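Long-range contacts in beta-glucosidase (Saccharopolyspora erythraea D, PDB 5M6G), which probably hydrolyses terminal, non-reducing beta-D-glucosyl residues and releases beta-D-glucose, as a member of glycosyl hydrolase family 3: residues Ala313-Leu317 with Glu327-Ser331; Ala405-Arg410 with Glu565-Asp571. All coordinates share one frame; numbering follows the deposited sequence.

Contact 1: residues Ala313-Leu317 with Glu327-Ser331. With MG (magnesium ion), chain B.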
ATOM      1  N   ALA A 313     -14.793   5.088   8.436  1.00 14.47           N
ATOM      2  CA  ALA A 313     -15.124   6.035   7.373  1.00 14.28           C
ATOM      3  C   ALA A 313     -16.550   6.560   7.484  1.00 18.89           C
ATOM      4  O   ALA A 313     -16.809   7.714   7.110  1.00 18.23           O
ATOM      5  CB  ALA A 313     -14.924   5.385   6.013  1.00 15.12           C
ATOM      6  N   ILE A 314     -17.494   5.737   7.950  1.00 17.10           N
ATOM      7  CA  ILE A 314     -18.868   6.230   8.061  1.00 17.91           C
ATOM      8  C   ILE A 314     -18.959   7.301   9.136  1.00 16.10           C
ATOM      9  O   ILE A 314     -19.811   8.195   9.058  1.00 17.93           O
ATOM     10  CB  ILE A 314     -19.868   5.083   8.334  1.00 16.43           C
ATOM     11  CG1 ILE A 314     -19.624   4.446   9.704  1.00 16.94           C
ATOM     12  CG2 ILE A 314     -19.804   4.032   7.234  1.00 13.83           C
ATOM     13  CD1 ILE A 314     -20.721   3.500  10.123  1.00 19.70           C
ATOM     14  N   ASP A 315     -18.089   7.233  10.149  1.00 13.83           N
ATOM     15  CA  ASP A 315     -18.041   8.261  11.186  1.00 18.04           C
ATOM     16  C   ASP A 315     -17.833   9.650  10.603  1.00 17.38           C
ATOM     17  O   ASP A 315     -18.302  10.641  11.170  1.00 20.76           O
ATOM     18  CB  ASP A 315     -16.904   7.981  12.166  1.00 17.46           C
ATOM     19  CG  ASP A 315     -16.921   6.577  12.706  1.00 21.12           C
ATOM     20  OD1 ASP A 315     -17.411   5.659  12.006  1.00 19.07           O
ATOM     21  OD2 ASP A 315     -16.416   6.395  13.833  1.00 21.64           O
ATOM     22  N   LYS A 316     -17.098   9.745   9.504  1.00 18.61           N
ATOM     23  CA  LYS A 316     -16.666  11.028   8.979  1.00 17.82           C
ATOM     24  C   LYS A 316     -17.676  11.641   8.019  1.00 23.69           C
ATOM     25  O   LYS A 316     -17.431  12.738   7.506  1.00 24.54           O
ATOM     26  CB  LYS A 316     -15.299  10.873   8.293  1.00 15.54           C
ATOM     27  CG  LYS A 316     -14.252  10.194   9.170  1.00 23.40           C
ATOM     28  CD  LYS A 316     -12.965   9.911   8.415  1.00 22.38           C
ATOM     29  CE  LYS A 316     -12.075   8.943   9.200  1.00 27.70           C
ATOM     30  NZ  LYS A 316     -11.596   9.471  10.509  1.00 38.67           N
ATOM     31  N   LEU A 317     -18.809  10.974   7.785  1.00 21.94           N
ATOM     32  CA  LEU A 317     -19.784  11.480   6.819  1.00 23.63           C
ATOM     33  C   LEU A 317     -20.332  12.846   7.217  1.00 25.88           C
ATOM     34  O   LEU A 317     -20.476  13.736   6.368  1.00 24.96           O
ATOM     35  CB  LEU A 317     -20.929  10.480   6.655  1.00 21.31           C
ATOM     36  CG  LEU A 317     -20.590   9.218   5.867  1.00 19.10           C
ATOM     37  CD1 LEU A 317     -21.782   8.301   5.815  1.00 15.08           C
ATOM     38  CD2 LEU A 317     -20.161   9.616   4.469  1.00 18.51           C
ATOM     39  N   GLU A 327     -25.620   7.919   9.583  1.00 20.19           N
ATOM     40  CA  GLU A 327     -24.430   7.570   8.821  1.00 20.66           C
ATOM     41  C   GLU A 327     -24.419   6.089   8.477  1.00 19.65           C
ATOM     42  O   GLU A 327     -24.036   5.709   7.363  1.00 19.21           O
ATOM     43  CB  GLU A 327     -23.176   7.979   9.592  1.00 21.21           C
ATOM     44  CG  GLU A 327     -22.972   9.485   9.607  1.00 23.39           C
ATOM     45  CD  GLU A 327     -21.906   9.921  10.582  1.00 21.93           C
ATOM     46  OE1 GLU A 327     -21.944   9.460  11.736  1.00 22.99           O
ATOM     47  OE2 GLU A 327     -21.021  10.718  10.194  1.00 19.50           O
ATOM     48  N   VAL A 328     -24.852   5.241   9.411  1.00 17.30           N
ATOM     49  CA  VAL A 328     -25.031   3.824   9.103  1.00 15.21           C
ATOM     50  C   VAL A 328     -25.975   3.655   7.917  1.00 18.62           C
ATOM     51  O   VAL A 328     -25.642   2.993   6.926  1.00 17.05           O
ATOM     52  CB  VAL A 328     -25.539   3.067  10.344  1.00 16.61           C
ATOM     53  CG1 VAL A 328     -25.820   1.603  10.003  1.00 16.58           C
ATOM     54  CG2 VAL A 328     -24.525   3.177  11.484  1.00 17.01           C
ATOM     55  N   ARG A 329     -27.161   4.271   7.993  1.00 17.50           N
ATOM     56  CA  ARG A 329     -28.142   4.157   6.915  1.00 16.42           C
ATOM     57  C   ARG A 329     -27.564   4.619   5.583  1.00 15.74           C
ATOM     58  O   ARG A 329     -27.667   3.913   4.570  1.00 17.16           O
ATOM     59  CB  ARG A 329     -29.395   4.967   7.260  1.00 15.87           C
ATOM     60  CG  ARG A 329     -30.456   5.028   6.147  1.00 16.28           C
ATOM     61  CD  ARG A 329     -31.576   6.031   6.508  1.00 17.94           C
ATOM     62  NE  ARG A 329     -31.758   6.065   7.957  1.00 22.09           N
ATOM     63  CZ  ARG A 329     -31.573   7.136   8.721  1.00 23.87           C
ATOM     64  NH1 ARG A 329     -31.244   8.304   8.175  1.00 21.55           N
ATOM     65  NH2 ARG A 329     -31.728   7.036  10.037  1.00 23.38           N
ATOM     66  N   ALA A 330     -26.957   5.808   5.561  1.00 15.37           N
ATOM     67  CA  ALA A 330     -26.488   6.367   4.296  1.00 17.46           C
ATOM     68  C   ALA A 330     -25.438   5.475   3.651  1.00 17.06           C
ATOM     69  O   ALA A 330     -25.429   5.296   2.425  1.00 15.80           O
ATOM     70  CB  ALA A 330     -25.926   7.771   4.513  1.00 16.72           C
ATOM     71  N   SER A 331     -24.546   4.898   4.461  1.00 14.30           N
ATOM     72  CA  SER A 331     -23.434   4.154   3.886  1.00 14.31           C
ATOM     73  C   SER A 331     -23.847   2.744   3.478  1.00 17.37           C
ATOM     74  O   SER A 331     -23.437   2.256   2.416  1.00 13.59           O
ATOM     75  CB  SER A 331     -22.279   4.108   4.875  1.00 13.33           C
ATOM     76  OG  SER A 331     -21.080   3.777   4.197  1.00 20.59           O
TER
HETATM   77 MG    MG B 701     -20.118  11.177  12.461  1.00 14.03          MG
HETATM   78  O   HOH W   1     -21.048  11.733  14.446  1.00 23.71           O
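Leu317 lies against the aliphatic part of Glu327, and the two side chains slide past each other in opposite directions. Leu317 CB meets Glu327 CG at 3.7 Å. Further back, Leu317 CD1 rests on the backbone, 3.8 Å from Glu327 O. Ile314 packs farther along the helix, against Val328 and Ser331. Its CG1 sits between the backbone N and the carbonyl carbon (chi1 66°), which leaves CG2 to press on Ser331. That fit is tight, with Ile314 CG2 at 3.4 Å from Ser331 CB. Ser331 OG bonds elsewhere, to the backbone oxygen of His287. Ile314 CD1 touches Val328 CG2 more loosely.

The polar centre is a magnesium ion. Asp315 binds it through its backbone O, at 2.3 Å. Glu327 comes from the helix with both carboxylate oxygens, OE2 at 2.5 Å and OE1 at 2.6 Å from the ion, and OE1 also accepts from Thr324 N. A water, Asp318, Gln320 and Asp322 complete the site. The carboxylate of Asp315 is not a ligand and forms a salt bridge with Arg344.

The site ties the loop after strand 306-308 to helix 325-334 in the TIM-barrel domain. Near its start the same loop holds Asp310 and Tyr311 of the sorbitol pocket. Asp315 O and Glu327 OE2 lie 2.9 Å apart, yet both are acceptors. The shared cation probably offsets their mutual repulsion, so this oxygen-rich junction is likely to depend on the metal.

Contact 2: residues Ala405-Arg410 with Glu565-Asp571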
ATOM      1  N   ALA A 405      12.912  -8.641  -4.100  1.00 11.68           N
ATOM      2  CA  ALA A 405      12.799  -7.261  -3.657  1.00 14.15           C
ATOM      3  C   ALA A 405      13.984  -6.439  -4.143  1.00 13.76           C
ATOM      4  O   ALA A 405      13.815  -5.312  -4.613  1.00 13.05           O
ATOM      5  CB  ALA A 405      12.704  -7.209  -2.138  1.00 11.30           C
ATOM      6  N   ARG A 406      15.194  -6.993  -4.022  1.00 13.92           N
ATOM      7  CA  ARG A 406      16.388  -6.319  -4.518  1.00 12.84           C
ATOM      8  C   ARG A 406      16.274  -6.015  -6.007  1.00 16.32           C
ATOM      9  O   ARG A 406      16.724  -4.957  -6.475  1.00 14.23           O
ATOM     10  CB  ARG A 406      17.610  -7.197  -4.232  1.00 18.93           C
ATOM     11  CG  ARG A 406      18.946  -6.561  -4.574  1.00 19.57           C
ATOM     12  CD  ARG A 406      20.093  -7.504  -4.235  1.00 19.77           C
ATOM     13  NE  ARG A 406      21.379  -6.939  -4.648  1.00 27.43           N
ATOM     14  CZ  ARG A 406      22.542  -7.581  -4.562  1.00 30.81           C
ATOM     15  NH1 ARG A 406      22.579  -8.811  -4.083  1.00 22.23           N
ATOM     16  NH2 ARG A 406      23.667  -6.999  -4.969  1.00 28.75           N
ATOM     17  N   GLN A 407      15.698  -6.938  -6.776  1.00 13.95           N
ATOM     18  CA  GLN A 407      15.527  -6.676  -8.196  1.00 18.73           C
ATOM     19  C   GLN A 407      14.555  -5.520  -8.411  1.00 16.55           C
ATOM     20  O   GLN A 407      14.755  -4.690  -9.307  1.00 14.04           O
ATOM     21  CB  GLN A 407      15.067  -7.953  -8.913  1.00 15.36           C
ATOM     22  CG  GLN A 407      14.892  -7.791 -10.435  1.00 18.39           C
ATOM     23  CD  GLN A 407      16.203  -7.492 -11.160  1.00 26.26           C
ATOM     24  OE1 GLN A 407      17.285  -7.843 -10.683  1.00 29.03           O
ATOM     25  NE2 GLN A 407      16.107  -6.846 -12.319  1.00 19.46           N
ATOM     26  N   ALA A 408      13.528  -5.416  -7.560  1.00 15.72           N
ATOM     27  CA  ALA A 408      12.600  -4.292  -7.662  1.00 15.74           C
ATOM     28  C   ALA A 408      13.274  -2.986  -7.259  1.00 16.12           C
ATOM     29  O   ALA A 408      13.035  -1.942  -7.878  1.00 11.37           O
ATOM     30  CB  ALA A 408      11.363  -4.548  -6.799  1.00 12.23           C
ATOM     31  N   VAL A 409      14.121  -3.019  -6.222  1.00 14.27           N
ATOM     32  CA  VAL A 409      14.902  -1.835  -5.872  1.00 13.51           C
ATOM     33  C   VAL A 409      15.705  -1.361  -7.077  1.00 15.29           C
ATOM     34  O   VAL A 409      15.638  -0.186  -7.466  1.00 15.51           O
ATOM     35  CB  VAL A 409      15.820  -2.124  -4.669  1.00 15.57           C
ATOM     36  CG1 VAL A 409      16.749  -0.917  -4.416  1.00 12.05           C
ATOM     37  CG2 VAL A 409      14.989  -2.461  -3.431  1.00 14.31           C
ATOM     38  N   ARG A 410      16.464  -2.276  -7.692  1.00 17.19           N
ATOM     39  CA  ARG A 410      17.275  -1.951  -8.867  1.00 18.27           C
ATOM     40  C   ARG A 410      16.445  -1.255  -9.935  1.00 17.19           C
ATOM     41  O   ARG A 410      16.782  -0.161 -10.400  1.00 15.22           O
ATOM     42  CB  ARG A 410      17.881  -3.222  -9.470  1.00 18.38           C
ATOM     43  CG  ARG A 410      19.033  -3.819  -8.747  1.00 23.23           C
ATOM     44  CD  ARG A 410      19.324  -5.199  -9.315  1.00 20.04           C
ATOM     45  NE  ARG A 410      20.112  -5.989  -8.380  1.00 31.94           N
ATOM     46  CZ  ARG A 410      19.952  -7.293  -8.191  1.00 30.90           C
ATOM     47  NH1 ARG A 410      19.025  -7.957  -8.872  1.00 29.42           N
ATOM     48  NH2 ARG A 410      20.717  -7.931  -7.317  1.00 36.51           N
ATOM     49  N   GLU A 565      15.741  -4.000   1.069  1.00 11.58           N
ATOM     50  CA  GLU A 565      16.933  -4.441   0.339  1.00 15.24           C
ATOM     51  C   GLU A 565      17.677  -3.241  -0.254  1.00 10.80           C
ATOM     52  O   GLU A 565      17.719  -3.021  -1.465  1.00 12.72           O
ATOM     53  CB  GLU A 565      16.548  -5.463  -0.725  1.00 14.44           C
ATOM     54  CG  GLU A 565      15.743  -6.638  -0.160  1.00 16.14           C
ATOM     55  CD  GLU A 565      16.328  -7.181   1.144  1.00 18.73           C
ATOM     56  OE1 GLU A 565      17.547  -7.450   1.200  1.00 17.00           O
ATOM     57  OE2 GLU A 565      15.569  -7.337   2.122  1.00 15.55           O
ATOM     58  N   GLY A 566      18.314  -2.476   0.639  1.00 10.03           N
ATOM     59  CA  GLY A 566      19.012  -1.268   0.212  1.00 11.29           C
ATOM     60  C   GLY A 566      20.154  -1.517  -0.753  1.00 18.49           C
ATOM     61  O   GLY A 566      20.558  -0.593  -1.479  1.00 14.41           O
ATOM     62  N   GLN A 567      20.681  -2.747  -0.789  1.00 14.76           N
ATOM     63  CA  GLN A 567      21.805  -3.046  -1.669  1.00 16.17           C
ATOM     64  C   GLN A 567      21.451  -2.877  -3.151  1.00 16.91           C
ATOM     65  O   GLN A 567      22.354  -2.694  -3.978  1.00 13.90           O
ATOM     66  CB  GLN A 567      22.323  -4.460  -1.377  1.00 20.66           C
ATOM     67  CG  GLN A 567      21.365  -5.579  -1.736  1.00 26.65           C
ATOM     68  CD  GLN A 567      20.349  -5.968  -0.639  1.00 28.40           C
ATOM     69  OE1 GLN A 567      20.016  -5.180   0.253  1.00 19.05           O
ATOM     70  NE2 GLN A 567      19.858  -7.209  -0.716  1.00 31.63           N
ATOM     71  N   GLY A 568      20.161  -2.901  -3.508  1.00 15.83           N
ATOM     72  CA  GLY A 568      19.797  -2.637  -4.895  1.00 14.11           C
ATOM     73  C   GLY A 568      20.132  -1.229  -5.355  1.00 14.52           C
ATOM     74  O   GLY A 568      20.307  -0.997  -6.558  1.00 16.36           O
ATOM     75  N   VAL A 569      20.237  -0.282  -4.422  1.00 13.09           N
ATOM     76  CA  VAL A 569      20.669   1.065  -4.773  1.00 12.32           C
ATOM     77  C   VAL A 569      22.125   1.054  -5.212  1.00 16.06           C
ATOM     78  O   VAL A 569      22.483   1.643  -6.240  1.00 14.62           O
ATOM     79  CB  VAL A 569      20.445   2.026  -3.594  1.00 11.77           C
ATOM     80  CG1 VAL A 569      20.918   3.422  -3.972  1.00 11.52           C
ATOM     81  CG2 VAL A 569      18.960   2.042  -3.212  1.00 14.36           C
ATOM     82  N   ALA A 570      22.986   0.392  -4.430  1.00 13.39           N
ATOM     83  CA  ALA A 570      24.391   0.281  -4.808  1.00 13.90           C
ATOM     84  C   ALA A 570      24.556  -0.463  -6.118  1.00 13.24           C
ATOM     85  O   ALA A 570      25.482  -0.168  -6.878  1.00 15.94           O
ATOM     86  CB  ALA A 570      25.188  -0.423  -3.708  1.00 16.34           C
ATOM     87  N   ASP A 571      23.685  -1.442  -6.393  1.00 13.74           N
ATOM     88  CA  ASP A 571      23.740  -2.144  -7.672  1.00 15.29           C
ATOM     89  C   ASP A 571      23.720  -1.165  -8.840  1.00 19.79           C
ATOM     90  O   ASP A 571      24.457  -1.335  -9.822  1.00 16.95           O
ATOM     91  CB  ASP A 571      22.576  -3.122  -7.790  1.00 18.11           C
ATOM     92  CG  ASP A 571      22.718  -4.314  -6.861  1.00 21.81           C
ATOM     93  OD1 ASP A 571      23.826  -4.538  -6.333  1.00 22.85           O
ATOM     94  OD2 ASP A 571      21.710  -5.024  -6.661  1.00 20.69           O
TER
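Asp571 OD2 is gripped by two arginines, which stand one turn apart on helix 399-412. Arg406 NE reaches the syn lone pair of OD2 at 2.8 Å, and that oxygen lies somewhat out of the guanidinium plane. Arg410 NE comes from above the carboxylate plane at a modelled 2.5 Å, short enough that the exact length is doubtful. Arg410 NH2 adds a weak bond. Arg406 also gives NH2 to Asp571 OD1, at 2.8 Å and nearly straight (167°). It thus holds the carboxylate side-on with two nitrogens, the two flat groups almost coplanar. Its CG is anti to the backbone N (chi1 -174°) and the chain runs out extended, which carries the guanidinium across to the other helix. Gln567 CG lies over one face of that guanidinium, 3.2 Å from Arg406 NE. A leucine in place of Arg406 would probably leave Asp571 OD1 without its charged partner and Gln567 without the flat group it covers.

Helix 399-412 leads into edge strand 414-418 of the mixed six-stranded sheet, and helix 567-573, in the family 3 C-terminal domain, follows the neighbouring strand 555-560. The axes of segments 405-410 and 567-571 cross at -47° and approach to 7.8 Å. Gly568 permits this: Val409 CG1 sits 3.5 Å from Gly568 CA, where a side chain would collide with it. Val409 CG1 also touches Val569 CG2. At the other end, Ala405 CB packs on Glu565 CG at 3.7 Å. The bent chain of Glu565 then turns its carboxylate away, where OE2 pairs with Arg402 and OE1 accepts from Gln567 NE2 at 3.0 Å.

Both contacts are largely buried, but they share no element and lie on opposite sides of the chain's centre, their own centres about 43 Å apart. Contact 1 is local: a loop of the N-terminal TIM-barrel domain meets the helix that follows it, with nine residues between the two segments. Contact 2 joins segments with 154 residues between them, on helices that flank neighbouring strands of the mixed sheet in sequence. Their chemistry differs accordingly. In contact 1 a cation gathers oxygen ligands, and apolar side chains pack beside it. In contact 2 protein charges pair directly, arginines with an aspartate, beside a close helix crossing at a glycine.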